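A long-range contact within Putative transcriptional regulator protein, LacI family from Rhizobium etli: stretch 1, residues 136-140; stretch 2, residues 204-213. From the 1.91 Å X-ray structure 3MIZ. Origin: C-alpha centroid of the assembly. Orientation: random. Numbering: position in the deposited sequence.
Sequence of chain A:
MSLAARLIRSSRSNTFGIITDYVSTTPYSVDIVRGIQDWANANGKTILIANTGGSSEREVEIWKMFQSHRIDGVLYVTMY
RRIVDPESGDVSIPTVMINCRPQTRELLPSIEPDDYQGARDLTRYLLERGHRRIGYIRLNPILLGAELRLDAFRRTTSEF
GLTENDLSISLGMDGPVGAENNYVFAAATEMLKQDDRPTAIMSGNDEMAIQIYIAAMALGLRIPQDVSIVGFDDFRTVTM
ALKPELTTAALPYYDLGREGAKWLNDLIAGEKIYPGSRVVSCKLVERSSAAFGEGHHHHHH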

# COMPACT_ATOMS: atom_id res chain seq x y z
N TYR A 136 -6.10 23.80 4.78
CA TYR A 136 -6.37 22.67 3.90
C TYR A 136 -5.18 22.52 2.96
O TYR A 136 -4.86 23.44 2.20
CB TYR A 136 -7.65 22.91 3.09
CG TYR A 136 -8.09 21.71 2.29
CD1 TYR A 136 -8.99 20.78 2.82
CD2 TYR A 136 -7.55 21.45 1.03
CE1 TYR A 136 -9.34 19.61 2.12
CE2 TYR A 136 -7.88 20.29 0.32
CZ TYR A 136 -8.77 19.38 0.87
OH TYR A 136 -9.06 18.22 0.20
N ILE A 137 -4.49 21.39 3.03
CA ILE A 137 -3.36 21.15 2.15
C ILE A 137 -3.84 20.17 1.09
O ILE A 137 -4.18 19.01 1.38
CB ILE A 137 -2.15 20.62 2.94
CG1 ILE A 137 -1.79 21.61 4.05
CG2 ILE A 137 -0.95 20.48 2.02
CD1 ILE A 137 -0.54 21.24 4.83
N ARG A 138 -3.89 20.67 -0.14
CA ARG A 138 -4.39 19.96 -1.31
C ARG A 138 -3.64 18.76 -1.87
O ARG A 138 -2.41 18.77 -2.01
CB ARG A 138 -4.57 20.95 -2.46
CG ARG A 138 -5.49 22.12 -2.14
CD ARG A 138 -5.39 23.18 -3.22
NE ARG A 138 -5.81 22.68 -4.53
CZ ARG A 138 -5.75 23.39 -5.65
NH1 ARG A 138 -5.29 24.64 -5.62
NH2 ARG A 138 -6.17 22.87 -6.80
N LEU A 139 -4.41 17.74 -2.20
CA LEU A 139 -3.90 16.53 -2.83
C LEU A 139 -3.69 16.93 -4.29
O LEU A 139 -4.22 17.95 -4.74
CB LEU A 139 -4.94 15.41 -2.73
CG LEU A 139 -4.67 14.06 -3.39
CD1 LEU A 139 -3.48 13.38 -2.73
CD2 LEU A 139 -5.91 13.18 -3.25
N ASN A 140 -2.90 16.14 -5.02
CA ASN A 140 -2.60 16.39 -6.43
C ASN A 140 -3.83 16.89 -7.20
O ASN A 140 -4.81 16.17 -7.34
CB ASN A 140 -2.10 15.11 -7.09
CG ASN A 140 -1.37 15.37 -8.41
OD1 ASN A 140 -1.71 16.30 -9.14
ND2 ASN A 140 -0.39 14.55 -8.71
N GLY A 204 -5.21 16.69 2.57
CA GLY A 204 -5.78 16.19 1.33
C GLY A 204 -6.17 14.74 1.50
O GLY A 204 -7.26 14.33 1.09
N ASN A 205 -5.27 13.95 2.09
CA ASN A 205 -5.54 12.54 2.38
C ASN A 205 -4.69 12.09 3.57
O ASN A 205 -3.85 12.84 4.07
CB ASN A 205 -5.29 11.64 1.16
CG ASN A 205 -3.83 11.55 0.75
OD1 ASN A 205 -2.94 12.02 1.46
ND2 ASN A 205 -3.59 10.93 -0.40
N ASP A 206 -4.92 10.86 4.02
CA ASP A 206 -4.20 10.34 5.18
C ASP A 206 -2.69 10.26 4.99
O ASP A 206 -1.94 10.58 5.90
CB ASP A 206 -4.73 8.95 5.55
CG ASP A 206 -6.21 8.96 5.90
OD1 ASP A 206 -6.70 9.99 6.38
OD2 ASP A 206 -6.87 7.92 5.71
N GLU A 207 -2.25 9.84 3.81
CA GLU A 207 -0.83 9.72 3.54
C GLU A 207 -0.12 11.05 3.85
O GLU A 207 0.90 11.06 4.54
CB GLU A 207 -0.61 9.33 2.07
CG GLU A 207 0.78 8.84 1.79
CD GLU A 207 0.94 8.33 0.38
OE1 GLU A 207 0.07 7.57 -0.08
OE2 GLU A 207 1.96 8.68 -0.26
N MSE A 208 -0.68 12.14 3.34
CA MSE A 208 -0.12 13.48 3.54
C MSE A 208 -0.08 13.90 5.02
O MSE A 208 0.77 14.71 5.43
CB MSE A 208 -0.96 14.51 2.76
CG MSE A 208 -1.00 14.33 1.24
SE MSE A 208 -2.32 15.54 0.43
CE MSE A 208 -1.38 17.18 0.74
N ALA A 209 -1.00 13.36 5.81
CA ALA A 209 -1.08 13.69 7.24
C ALA A 209 0.20 13.33 7.97
O ALA A 209 0.54 13.97 8.96
CB ALA A 209 -2.26 12.99 7.89
N ILE A 210 0.92 12.31 7.49
CA ILE A 210 2.16 11.94 8.14
C ILE A 210 3.09 13.15 8.20
O ILE A 210 3.67 13.44 9.24
CB ILE A 210 2.89 10.80 7.39
CG1 ILE A 210 2.06 9.52 7.41
CG2 ILE A 210 4.25 10.54 8.06
CD1 ILE A 210 2.59 8.44 6.47
N GLN A 211 3.23 13.85 7.08
CA GLN A 211 4.12 15.01 7.01
C GLN A 211 3.62 16.20 7.83
O GLN A 211 4.43 16.98 8.35
CB GLN A 211 4.32 15.44 5.55
CG GLN A 211 5.03 14.38 4.73
CD GLN A 211 5.37 14.86 3.34
OE1 GLN A 211 6.10 15.85 3.17
NE2 GLN A 211 4.84 14.18 2.33
N ILE A 212 2.30 16.34 7.92
CA ILE A 212 1.69 17.44 8.69
C ILE A 212 1.87 17.18 10.20
O ILE A 212 2.06 18.11 10.98
CB ILE A 212 0.19 17.58 8.34
CG1 ILE A 212 0.05 17.84 6.83
CG2 ILE A 212 -0.42 18.76 9.11
CD1 ILE A 212 -1.37 17.84 6.32
N TYR A 213 1.79 15.92 10.61
CA TYR A 213 1.99 15.58 12.02
C TYR A 213 3.41 15.95 12.40
O TYR A 213 3.65 16.58 13.44
CB TYR A 213 1.81 14.08 12.26
CG TYR A 213 0.43 13.67 12.75
CD1 TYR A 213 -0.72 13.99 12.03
CD2 TYR A 213 0.29 12.89 13.90
CE1 TYR A 213 -1.97 13.55 12.44
CE2 TYR A 213 -0.96 12.44 14.32
CZ TYR A 213 -2.08 12.77 13.59
OH TYR A 213 -3.31 12.31 13.99

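The CA atoms come closest at a glycine: those of Gly-204 and Leu-139 lie 4.6 Å apart, and the space a CB would need is already taken. An ideal CB on Gly-204 would point toward the strand and sit 2.8 Å from Leu-139 N and 3.0 Å from Ile-137 O, and it would also clash with SE of Met-208, at 2.6 Å. Glycine is thus what lets the chain press this close. The one hydrogen bond between the stretches forms here as well, from Gly-204 N to Ile-137 O at 2.8 Å; its N-H...O angle of 124° makes it weak despite the short distance.

Beyond this pinch point the helix runs at 124° to the strand, their axes no nearer than 10.1 Å, and apolar side chains fill the gap. Met-208, present as selenomethionine, does most of the bridging from the helix. Its CB points toward the strand, and its SE packs 4.0 Å from CD1 of Leu-139. The long, unbranched selenoether chain touches backbone and side chains alike: its CE lies 3.3 Å from O of Arg-138 and 3.6 Å from CG2 of Ile-137. One turn on, Ile-212 repeats the inward direction, and its CD1 meets CD1 of Ile-137 at 3.8 Å. Ile-137 itself points toward the helix, whereas Arg-138, next along the strand, points away, the usual alternation of a strand.

The helix start is secured locally. Asn-205, at the N-cap, accepts from Met-208 N through OD1 at 2.9 Å, nearly straight at 169°, satisfying an amide that has no earlier helical carbonyl to use. The same side chain also borders the contact, with ND2 3.4 Å from CD1 of Leu-139, a packing contact between amide and methyl.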